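Local coordinates for protein L-threonine-O-3-phosphate decarboxylase (Porphyromonas gingivalis, PDB 3FKD) that probably binds pyridoxal 5'-phosphate and probably removes the carboxylate of L-threonine-O-3-phosphate as a lyase of the aminotransferase-like fold, at residues S21-T26 with F195-G200; V170-E175 with G276-L281; R251-N256 with I320-P325. All blocks are in the same frame, centred on the assembly; numbering follows the deposited sequence.

How the interactions relate
Interactions 1 and 2 bring a short helix and a loop that follow strands of the seven-stranded sheet against the N-terminal loop and the small-sheet side. Interaction 3 lies within the small domain. The centres of interactions 1 and 2 are about 12 Å apart. Interactions 1 and 3 share a probable hydrogen bond, Thr22 O to Thr321 OG1 at 2.5 Å. Strand 279-284 of interaction 2 is next to strand 317-321 of interaction 3. Trp253 is a common neighbour: its CZ3 lies 3.7 Å from Trp25 CE3 and 3.2 Å from Thr278 OG1. Interaction 1 contains His197, where the family usually has its Schiff-base lysine, so it probably borders the cofactor site.

Interaction 1: S21-T26 with F195-G200; sequences STTVWT and FSHAYG
The imidazole of His197 has Ser196 CB over one face, 4.2 Å above the plane and offset toward the rim. Thr23 O lies at its edge, 3.6 Å from His197 ND1, without forming a hydrogen bond. Tyr169 also meets this ring, with the planes at about 45°. The Tyr199 ring has Ala198 CB over its centre, 3.9 Å above the plane, and Phe195 CA at its edge. The indole of Trp25 offers its edge to the short helix: Trp25 CD1 is 3.3 Å from Ala198 O, near the ring plane. Trp25 CG is anti to the backbone N, and the rest of the ring leads away to meet Trp253.

One backbone hydrogen bond joins the segments, from Trp25 N to His197 O at 2.8 Å. It is bent at the hydrogen (137°), but the donor lies in the carbonyl plane. Val24 CG1, also anti to its backbone N, reaches the short helix and the glycine that ends it, 3.5 Å from Ser196 O and 3.6 Å from Gly200 CA. Gly200 has positive phi and is the first residue to leave the helix. Thr23 and His197 run side by side; the hydroxyl of Thr23 is hydrogen-bonded to Tyr169 OH.

Tyr47 of the second subunit packs on Val24, Ser196 and His197, so the contact borders the dimer interface. The segment after strand 189-194 matches the place where fold type I enzymes carry their Schiff-base lysine; in the sequence Ser-Phe-Ser-His-Ala-Tyr-Gly, His197 probably takes that position.

Interaction 2: V170-E175 with G276-L281; sequences VSFTTE and GTTFFL
Phe172 points its CB at the loop before strand 279-284, and that atom lies 3.1 Å from Thr277 OG1. One bond further, Phe172 CG is still 4.2 Å from the same hydroxyl. A chi1 of -69° sets CG beside the backbone N, anti to the carbonyl carbon. Phe172 CD1 touches two partners: Thr278 OG1 at 3.8 Å and Phe279 CE2 at 4.0 Å. Phe172 CD1 lies at the edge of the Phe279 ring, near its plane, and the two side chains cross at about a right angle. The far end of Phe172 passes beyond this loop: CE1 is 3.4 Å from Thr23 O, and CZ is 3.8 Å from His197 O.

The loop 170-175 follows strand 162-166 of the seven-stranded sheet. Strand 279-284 belongs to the smaller five-stranded sheet. In this fold type I chain the contact therefore joins a loop of the large-sheet side to the entry of a small-sheet strand.

The polar link is short. Thr277 OG1, anti to its backbone N, donates to Phe172 O at 2.5 Å, in the carbonyl plane and on a lone pair. The methyl of the same threonine, CG2, sits over the centre of the Phe279 ring. Back in 170-175, Thr173 OG1 accepts from Glu175 N and closes an ST turn. Tyr169 meets both Phe172 and Phe279 edge-to-face.

Interaction 3: R251-N256 with I320-P325; sequences RKWQRN and ITTQRP
Trp253 and Thr322 lie alongside one another, antiparallel, the indole coming off helix 250-266 and the threonine from the loop just after strand 317-321. Trp253 CG is anti to the backbone N (chi1 -157°), which carries the ring out from the helix toward the other segment. The edge of the ring does the bonding. Trp253 NE1 donates to Thr322 O at 2.8 Å, almost perfectly straight (177°) at the hydrogen. The acceptor lies in the indole plane, but the donor sits 30° above the carbonyl plane, so the bond does not follow a lone pair. This bond helps to set the turn of the indole, together with the rings of Trp25 and Phe172 that pack on it. The benzo side lies aslant to Thr321, with Trp253 CZ2 3.6 Å from Thr321 CG2.

Three residues on, Asn256 points its CB at the other segment. That CB meets Thr322 CG2 at 3.8 Å. The amide goes on to Pro325 at a slant, and Asn256 OD1 lies 3.8 Å from Pro325 CG. A water bridges the Asn256 side-chain amide and the backbone carbonyl of Gln323: it accepts from Asn256 ND2 at 3.1 Å and donates to Gln323 O at 2.7 Å.

The loop also holds itself. Gln323 folds back so that NE2 donates to Thr321 O at 2.9 Å. The hydroxyl of Thr322 is hydrogen-bonded to Thr257 OG1, and that of Thr321 to Thr22 O, so both threonines have polar partners beyond the two segments. Arg324 stands at the N-cap position of helix 325-339, its side chain instead forming a salt bridge with Asp27.

Helix 250-266 thus packs against the turn between strand 317-321 and helix 325-339, in the alpha/beta layering of the small domain of fold type I enzymes.

Interaction 1: S21-T26 with F195-G200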
loop_
_atom_site.group_PDB
_atom_site.type_symbol
_atom_site.label_atom_id
_atom_site.label_comp_id
_atom_site.label_asym_id
_atom_site.label_seq_id
_atom_site.Cartn_x
_atom_site.Cartn_y
_atom_site.Cartn_z
ATOM N N SER A 21 -17.356 -17.120 2.263
ATOM C CA SER A 21 -16.858 -16.233 3.322
ATOM C C SER A 21 -16.413 -14.810 2.903
ATOM O O SER A 21 -16.038 -14.019 3.759
ATOM C CB SER A 21 -15.689 -16.909 4.000
ATOM O OG SER A 21 -14.513 -16.672 3.258
ATOM N N THR A 22 -16.426 -14.495 1.607
ATOM C CA THR A 22 -15.984 -13.197 1.154
ATOM C C THR A 22 -17.128 -12.322 0.645
ATOM O O THR A 22 -18.092 -12.814 0.106
ATOM C CB THR A 22 -14.764 -13.272 0.118
ATOM O OG1 THR A 22 -15.229 -13.437 -1.229
ATOM C CG2 THR A 22 -13.777 -14.402 0.479
ATOM N N THR A 23 -17.023 -11.020 0.857
ATOM C CA THR A 23 -17.982 -10.101 0.307
ATOM C C THR A 23 -17.455 -9.562 -1.008
ATOM O O THR A 23 -17.793 -8.469 -1.405
ATOM C CB THR A 23 -18.284 -8.937 1.262
ATOM O OG1 THR A 23 -17.073 -8.256 1.595
ATOM C CG2 THR A 23 -18.966 -9.454 2.554
ATOM N N VAL A 24 -16.615 -10.337 -1.682
ATOM C CA VAL A 24 -16.155 -9.990 -3.020
ATOM C C VAL A 24 -17.014 -10.632 -4.133
ATOM O O VAL A 24 -17.253 -11.825 -4.128
ATOM C CB VAL A 24 -14.658 -10.374 -3.187
ATOM C CG1 VAL A 24 -14.170 -10.120 -4.602
ATOM C CG2 VAL A 24 -13.795 -9.621 -2.141
ATOM N N TRP A 25 -17.471 -9.830 -5.088
ATOM C CA TRP A 25 -18.062 -10.372 -6.314
ATOM C C TRP A 25 -17.037 -11.146 -7.151
ATOM O O TRP A 25 -16.171 -10.581 -7.788
ATOM C CB TRP A 25 -18.776 -9.296 -7.142
ATOM C CG TRP A 25 -19.147 -9.761 -8.523
ATOM C CD1 TRP A 25 -18.662 -9.274 -9.703
ATOM C CD2 TRP A 25 -20.054 -10.822 -8.872
ATOM N NE1 TRP A 25 -19.212 -9.943 -10.758
ATOM C CE2 TRP A 25 -20.074 -10.899 -10.290
ATOM C CE3 TRP A 25 -20.861 -11.692 -8.135
ATOM C CZ2 TRP A 25 -20.851 -11.834 -10.990
ATOM C CZ3 TRP A 25 -21.648 -12.625 -8.828
ATOM C CH2 TRP A 25 -21.635 -12.686 -10.249
ATOM N N THR A 26 -17.194 -12.465 -7.174
ATOM C CA THR A 26 -16.149 -13.375 -7.666
ATOM C C THR A 26 -16.352 -13.956 -9.083
ATOM O O THR A 26 -15.413 -14.433 -9.711
ATOM C CB THR A 26 -15.933 -14.464 -6.600
ATOM O OG1 THR A 26 -14.845 -14.061 -5.745
ATOM C CG2 THR A 26 -15.688 -15.817 -7.184
ATOM N N PHE A 195 -12.100 -1.090 -5.540
ATOM C CA PHE A 195 -11.964 -1.889 -6.733
ATOM C C PHE A 195 -11.880 -3.342 -6.323
ATOM O O PHE A 195 -11.984 -4.230 -7.156
ATOM C CB PHE A 195 -10.735 -1.459 -7.568
ATOM C CG PHE A 195 -10.971 -0.223 -8.425
ATOM C CD1 PHE A 195 -11.447 -0.336 -9.736
ATOM C CD2 PHE A 195 -10.689 1.045 -7.939
ATOM C CE1 PHE A 195 -11.693 0.782 -10.514
ATOM C CE2 PHE A 195 -10.919 2.169 -8.714
ATOM C CZ PHE A 195 -11.414 2.039 -9.990
ATOM N N SER A 196 -11.699 -3.593 -5.030
ATOM C CA SER A 196 -11.591 -4.981 -4.578
ATOM C C SER A 196 -12.872 -5.802 -4.740
ATOM O O SER A 196 -12.805 -6.954 -5.146
ATOM C CB SER A 196 -11.170 -5.092 -3.109
ATOM O OG SER A 196 -10.350 -4.051 -2.683
ATOM N N HIS A 197 -14.016 -5.213 -4.371
ATOM C CA HIS A 197 -15.260 -5.969 -4.156
ATOM C C HIS A 197 -16.067 -6.193 -5.421
ATOM O O HIS A 197 -16.355 -7.332 -5.748
ATOM C CB HIS A 197 -16.137 -5.291 -3.113
ATOM C CG HIS A 197 -15.436 -5.043 -1.817
ATOM N ND1 HIS A 197 -15.288 -6.016 -0.844
ATOM C CD2 HIS A 197 -14.851 -3.931 -1.330
ATOM C CE1 HIS A 197 -14.632 -5.512 0.175
ATOM N NE2 HIS A 197 -14.358 -4.246 -0.093
ATOM N N ALA A 198 -16.399 -5.092 -6.114
ATOM C CA ALA A 198 -17.253 -5.110 -7.308
ATOM C C ALA A 198 -16.574 -5.794 -8.470
ATOM O O ALA A 198 -17.246 -6.294 -9.356
ATOM C CB ALA A 198 -17.715 -3.695 -7.712
ATOM N N TYR A 199 -15.246 -5.848 -8.441
ATOM C CA TYR A 199 -14.481 -6.335 -9.597
ATOM C C TYR A 199 -13.538 -7.491 -9.341
ATOM O O TYR A 199 -12.806 -7.879 -10.255
ATOM C CB TYR A 199 -13.714 -5.217 -10.284
ATOM C CG TYR A 199 -14.489 -3.942 -10.427
ATOM C CD1 TYR A 199 -15.585 -3.849 -11.303
ATOM C CD2 TYR A 199 -14.110 -2.800 -9.707
ATOM C CE1 TYR A 199 -16.298 -2.652 -11.433
ATOM C CE2 TYR A 199 -14.795 -1.612 -9.834
ATOM C CZ TYR A 199 -15.890 -1.541 -10.693
ATOM O OH TYR A 199 -16.544 -0.344 -10.792
ATOM N N GLY A 200 -13.562 -8.045 -8.129
ATOM C CA GLY A 200 -12.847 -9.273 -7.848
ATOM C C GLY A 200 -11.349 -9.112 -7.825
ATOM O O GLY A 200 -10.611 -10.064 -8.037
#

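Interaction 2: V170-E175 with G276-L281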
loop_
_atom_site.group_PDB
_atom_site.type_symbol
_atom_site.label_atom_id
_atom_site.label_comp_id
_atom_site.label_asym_id
_atom_site.label_seq_id
_atom_site.Cartn_x
_atom_site.Cartn_y
_atom_site.Cartn_z
ATOM N N VAL A 170 -21.628 -0.239 -3.163
ATOM C CA VAL A 170 -22.634 0.603 -3.759
ATOM C C VAL A 170 -23.224 -0.070 -4.995
ATOM O O VAL A 170 -24.348 0.202 -5.358
ATOM C CB VAL A 170 -22.084 1.980 -4.120
ATOM C CG1 VAL A 170 -21.639 2.016 -5.573
ATOM C CG2 VAL A 170 -23.133 3.032 -3.861
ATOM N N SER A 171 -22.488 -0.975 -5.626
ATOM C CA SER A 171 -23.042 -1.689 -6.765
ATOM C C SER A 171 -23.715 -3.073 -6.446
ATOM O O SER A 171 -24.259 -3.745 -7.338
ATOM C CB SER A 171 -21.987 -1.764 -7.905
ATOM O OG SER A 171 -21.267 -2.976 -7.810
ATOM N N PHE A 172 -23.689 -3.478 -5.180
ATOM C CA PHE A 172 -24.339 -4.711 -4.712
ATOM C C PHE A 172 -25.818 -4.453 -4.372
ATOM O O PHE A 172 -26.393 -5.148 -3.584
ATOM C CB PHE A 172 -23.651 -5.256 -3.438
ATOM C CG PHE A 172 -22.260 -5.807 -3.656
ATOM C CD1 PHE A 172 -21.808 -6.867 -2.892
ATOM C CD2 PHE A 172 -21.404 -5.257 -4.609
ATOM C CE1 PHE A 172 -20.540 -7.377 -3.065
ATOM C CE2 PHE A 172 -20.130 -5.758 -4.799
ATOM C CZ PHE A 172 -19.690 -6.818 -4.035
ATOM N N THR A 173 -26.389 -3.410 -4.957
ATOM C CA THR A 173 -27.774 -3.041 -4.753
ATOM C C THR A 173 -28.368 -2.377 -6.005
ATOM O O THR A 173 -27.672 -1.659 -6.759
ATOM C CB THR A 173 -27.978 -2.070 -3.581
ATOM O OG1 THR A 173 -29.379 -1.844 -3.414
ATOM C CG2 THR A 173 -27.323 -0.714 -3.879
ATOM N N THR A 174 -29.669 -2.631 -6.169
ATOM C CA THR A 174 -30.554 -2.145 -7.228
ATOM C C THR A 174 -31.080 -0.750 -6.924
ATOM O O THR A 174 -31.526 -0.035 -7.810
ATOM C CB THR A 174 -31.799 -3.065 -7.252
ATOM O OG1 THR A 174 -31.465 -4.321 -7.856
ATOM C CG2 THR A 174 -32.981 -2.419 -7.978
ATOM N N GLU A 175 -31.060 -0.389 -5.645
ATOM C CA GLU A 175 -31.709 0.827 -5.170
ATOM C C GLU A 175 -30.889 2.076 -5.468
ATOM O O GLU A 175 -29.788 1.997 -6.036
ATOM C CB GLU A 175 -31.969 0.724 -3.670
ATOM C CG GLU A 175 -32.639 -0.607 -3.243
ATOM C CD GLU A 175 -34.124 -0.473 -2.939
ATOM O OE1 GLU A 175 -34.902 -0.126 -3.861
ATOM O OE2 GLU A 175 -34.514 -0.735 -1.777
ATOM N N GLY A 276 -30.417 -6.479 2.831
ATOM C CA GLY A 276 -30.674 -5.779 1.581
ATOM C C GLY A 276 -29.671 -5.998 0.435
ATOM O O GLY A 276 -29.673 -5.253 -0.542
ATOM N N THR A 277 -28.810 -7.004 0.543
ATOM C CA THR A 277 -27.825 -7.213 -0.493
ATOM C C THR A 277 -27.487 -8.687 -0.616
ATOM O O THR A 277 -28.176 -9.501 -0.049
ATOM C CB THR A 277 -26.545 -6.354 -0.266
ATOM O OG1 THR A 277 -25.772 -6.337 -1.457
ATOM C CG2 THR A 277 -25.667 -6.918 0.855
ATOM N N THR A 278 -26.408 -9.027 -1.322
ATOM C CA THR A 278 -26.148 -10.425 -1.683
ATOM C C THR A 278 -25.322 -11.250 -0.676
ATOM O O THR A 278 -25.038 -12.429 -0.904
ATOM C CB THR A 278 -25.494 -10.506 -3.036
ATOM O OG1 THR A 278 -24.310 -9.733 -2.976
ATOM C CG2 THR A 278 -26.370 -9.880 -4.082
ATOM N N PHE A 279 -24.941 -10.637 0.427
ATOM C CA PHE A 279 -24.459 -11.413 1.562
ATOM C C PHE A 279 -25.335 -11.082 2.783
ATOM O O PHE A 279 -26.059 -10.091 2.773
ATOM C CB PHE A 279 -22.989 -11.094 1.848
ATOM C CG PHE A 279 -22.721 -9.632 2.010
ATOM C CD1 PHE A 279 -22.908 -9.022 3.227
ATOM C CD2 PHE A 279 -22.299 -8.868 0.924
ATOM C CE1 PHE A 279 -22.690 -7.674 3.363
ATOM C CE2 PHE A 279 -22.069 -7.519 1.052
ATOM C CZ PHE A 279 -22.244 -6.912 2.256
ATOM N N PHE A 280 -25.239 -11.889 3.838
ATOM C CA PHE A 280 -26.171 -11.799 4.978
ATOM C C PHE A 280 -25.630 -12.545 6.206
ATOM O O PHE A 280 -24.792 -13.425 6.093
ATOM C CB PHE A 280 -27.581 -12.372 4.581
ATOM C CG PHE A 280 -27.508 -13.744 3.982
ATOM C CD1 PHE A 280 -27.420 -14.866 4.795
ATOM C CD2 PHE A 280 -27.435 -13.912 2.609
ATOM C CE1 PHE A 280 -27.311 -16.122 4.259
ATOM C CE2 PHE A 280 -27.302 -15.162 2.065
ATOM C CZ PHE A 280 -27.262 -16.284 2.902
ATOM N N LEU A 281 -26.131 -12.197 7.380
ATOM C CA LEU A 281 -25.854 -12.946 8.604
ATOM C C LEU A 281 -26.855 -14.152 8.790
ATOM O O LEU A 281 -28.069 -14.033 8.578
ATOM C CB LEU A 281 -25.926 -11.965 9.786
ATOM C CG LEU A 281 -24.729 -11.302 10.483
ATOM C CD1 LEU A 281 -23.381 -11.394 9.815
ATOM C CD2 LEU A 281 -25.054 -9.857 10.791
#

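Interaction 3: R251-N256 with I320-P325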
loop_
_atom_site.group_PDB
_atom_site.type_symbol
_atom_site.label_atom_id
_atom_site.label_comp_id
_atom_site.label_asym_id
_atom_site.label_seq_id
_atom_site.Cartn_x
_atom_site.Cartn_y
_atom_site.Cartn_z
ATOM N N ARG A 251 -29.275 -8.053 -10.336
ATOM C CA ARG A 251 -30.627 -8.603 -10.182
ATOM C C ARG A 251 -30.553 -10.104 -10.034
ATOM O O ARG A 251 -31.119 -10.687 -9.113
ATOM C CB ARG A 251 -31.550 -8.248 -11.340
ATOM C CG ARG A 251 -31.894 -6.798 -11.368
ATOM C CD ARG A 251 -33.308 -6.543 -11.846
ATOM N NE ARG A 251 -33.827 -5.322 -11.229
ATOM C CZ ARG A 251 -33.334 -4.098 -11.444
ATOM N NH1 ARG A 251 -32.306 -3.916 -12.285
ATOM N NH2 ARG A 251 -33.873 -3.055 -10.811
ATOM N N LYS A 252 -29.805 -10.723 -10.921
ATOM C CA LYS A 252 -29.672 -12.156 -10.863
ATOM C C LYS A 252 -28.999 -12.649 -9.538
ATOM O O LYS A 252 -29.390 -13.658 -8.952
ATOM C CB LYS A 252 -28.988 -12.610 -12.156
ATOM C CG LYS A 252 -28.270 -13.916 -12.099
ATOM C CD LYS A 252 -26.783 -13.704 -11.771
ATOM C CE LYS A 252 -26.015 -14.919 -12.229
ATOM N NZ LYS A 252 -26.669 -15.490 -13.494
ATOM N N TRP A 253 -28.005 -11.923 -9.047
ATOM C CA TRP A 253 -27.395 -12.266 -7.768
ATOM C C TRP A 253 -28.365 -12.103 -6.571
ATOM O O TRP A 253 -28.419 -12.934 -5.677
ATOM C CB TRP A 253 -26.183 -11.376 -7.549
ATOM C CG TRP A 253 -25.163 -11.928 -6.589
ATOM C CD1 TRP A 253 -25.078 -13.209 -6.101
ATOM C CD2 TRP A 253 -24.040 -11.215 -6.054
ATOM N NE1 TRP A 253 -23.992 -13.321 -5.266
ATOM C CE2 TRP A 253 -23.321 -12.120 -5.241
ATOM C CE3 TRP A 253 -23.557 -9.902 -6.198
ATOM C CZ2 TRP A 253 -22.150 -11.747 -4.567
ATOM C CZ3 TRP A 253 -22.413 -9.535 -5.522
ATOM C CH2 TRP A 253 -21.718 -10.455 -4.710
ATOM N N GLN A 254 -29.085 -10.994 -6.572
ATOM C CA GLN A 254 -30.021 -10.591 -5.540
ATOM C C GLN A 254 -31.119 -11.644 -5.481
ATOM O O GLN A 254 -31.526 -12.083 -4.417
ATOM C CB GLN A 254 -30.601 -9.244 -5.971
ATOM C CG GLN A 254 -31.103 -8.292 -4.946
ATOM C CD GLN A 254 -31.090 -6.848 -5.495
ATOM O OE1 GLN A 254 -30.526 -5.907 -4.880
ATOM N NE2 GLN A 254 -31.677 -6.680 -6.688
ATOM N N ARG A 255 -31.574 -12.075 -6.647
ATOM C CA ARG A 255 -32.646 -13.029 -6.731
ATOM C C ARG A 255 -32.214 -14.463 -6.360
ATOM O O ARG A 255 -32.962 -15.180 -5.722
ATOM C CB ARG A 255 -33.376 -12.865 -8.095
ATOM C CG ARG A 255 -33.688 -14.082 -8.885
ATOM C CD ARG A 255 -34.391 -13.698 -10.171
ATOM N NE ARG A 255 -33.518 -13.637 -11.362
ATOM C CZ ARG A 255 -32.946 -14.703 -11.941
ATOM N NH1 ARG A 255 -33.113 -15.924 -11.425
ATOM N NH2 ARG A 255 -32.191 -14.555 -13.029
ATOM N N ASN A 256 -31.009 -14.877 -6.701
ATOM C CA ASN A 256 -30.486 -16.118 -6.143
ATOM C C ASN A 256 -30.349 -16.048 -4.624
ATOM O O ASN A 256 -30.297 -17.065 -3.943
ATOM C CB ASN A 256 -29.119 -16.423 -6.726
ATOM C CG ASN A 256 -29.176 -16.692 -8.191
ATOM O OD1 ASN A 256 -30.169 -17.226 -8.687
ATOM N ND2 ASN A 256 -28.115 -16.329 -8.908
ATOM N N ILE A 320 -22.619 -15.169 5.349
ATOM C CA ILE A 320 -22.670 -15.972 4.129
ATOM C C ILE A 320 -22.959 -15.141 2.858
ATOM O O ILE A 320 -23.949 -14.401 2.822
ATOM C CB ILE A 320 -23.782 -17.017 4.200
ATOM C CG1 ILE A 320 -23.778 -17.770 5.537
ATOM C CG2 ILE A 320 -23.724 -17.961 2.988
ATOM C CD1 ILE A 320 -23.054 -19.065 5.505
ATOM N N THR A 321 -22.106 -15.266 1.827
ATOM C CA THR A 321 -22.386 -14.690 0.515
ATOM C C THR A 321 -22.945 -15.703 -0.479
ATOM O O THR A 321 -22.316 -16.718 -0.766
ATOM C CB THR A 321 -21.119 -14.083 -0.145
ATOM O OG1 THR A 321 -20.445 -13.270 0.808
ATOM C CG2 THR A 321 -21.485 -13.248 -1.400
ATOM N N THR A 322 -24.108 -15.392 -1.032
ATOM C CA THR A 322 -24.706 -16.165 -2.126
ATOM C C THR A 322 -23.723 -16.492 -3.263
ATOM O O THR A 322 -23.206 -15.609 -3.918
ATOM C CB THR A 322 -25.888 -15.390 -2.692
ATOM O OG1 THR A 322 -26.786 -15.085 -1.622
ATOM C CG2 THR A 322 -26.597 -16.145 -3.879
ATOM N N GLN A 323 -23.491 -17.777 -3.467
ATOM C CA GLN A 323 -22.677 -18.296 -4.552
ATOM C C GLN A 323 -23.605 -18.749 -5.693
ATOM O O GLN A 323 -24.688 -18.208 -5.844
ATOM C CB GLN A 323 -21.776 -19.409 -4.024
ATOM C CG GLN A 323 -20.769 -18.918 -2.944
ATOM C CD GLN A 323 -19.970 -17.637 -3.397
ATOM O OE1 GLN A 323 -19.318 -17.643 -4.438
ATOM N NE2 GLN A 323 -20.083 -16.555 -2.636
ATOM N N ARG A 324 -23.210 -19.700 -6.518
ATOM C CA ARG A 324 -24.155 -20.152 -7.571
ATOM C C ARG A 324 -25.356 -21.009 -7.032
ATOM O O ARG A 324 -25.276 -21.596 -5.953
ATOM C CB ARG A 324 -23.412 -20.925 -8.656
ATOM C CG ARG A 324 -22.460 -20.081 -9.455
ATOM C CD ARG A 324 -21.548 -20.978 -10.294
ATOM N NE ARG A 324 -20.442 -20.237 -10.895
ATOM C CZ ARG A 324 -19.483 -20.784 -11.642
ATOM N NH1 ARG A 324 -18.525 -20.014 -12.144
ATOM N NH2 ARG A 324 -19.475 -22.094 -11.890
ATOM N N PRO A 325 -26.466 -21.086 -7.781
ATOM C CA PRO A 325 -27.601 -21.873 -7.264
ATOM C C PRO A 325 -27.222 -23.309 -6.929
ATOM O O PRO A 325 -27.386 -23.718 -5.771
ATOM C CB PRO A 325 -28.610 -21.823 -8.397
ATOM C CG PRO A 325 -28.338 -20.542 -9.070
ATOM C CD PRO A 325 -26.820 -20.391 -9.032
HETATM O O HOH W 1 -25.332 -16.255 -7.588
#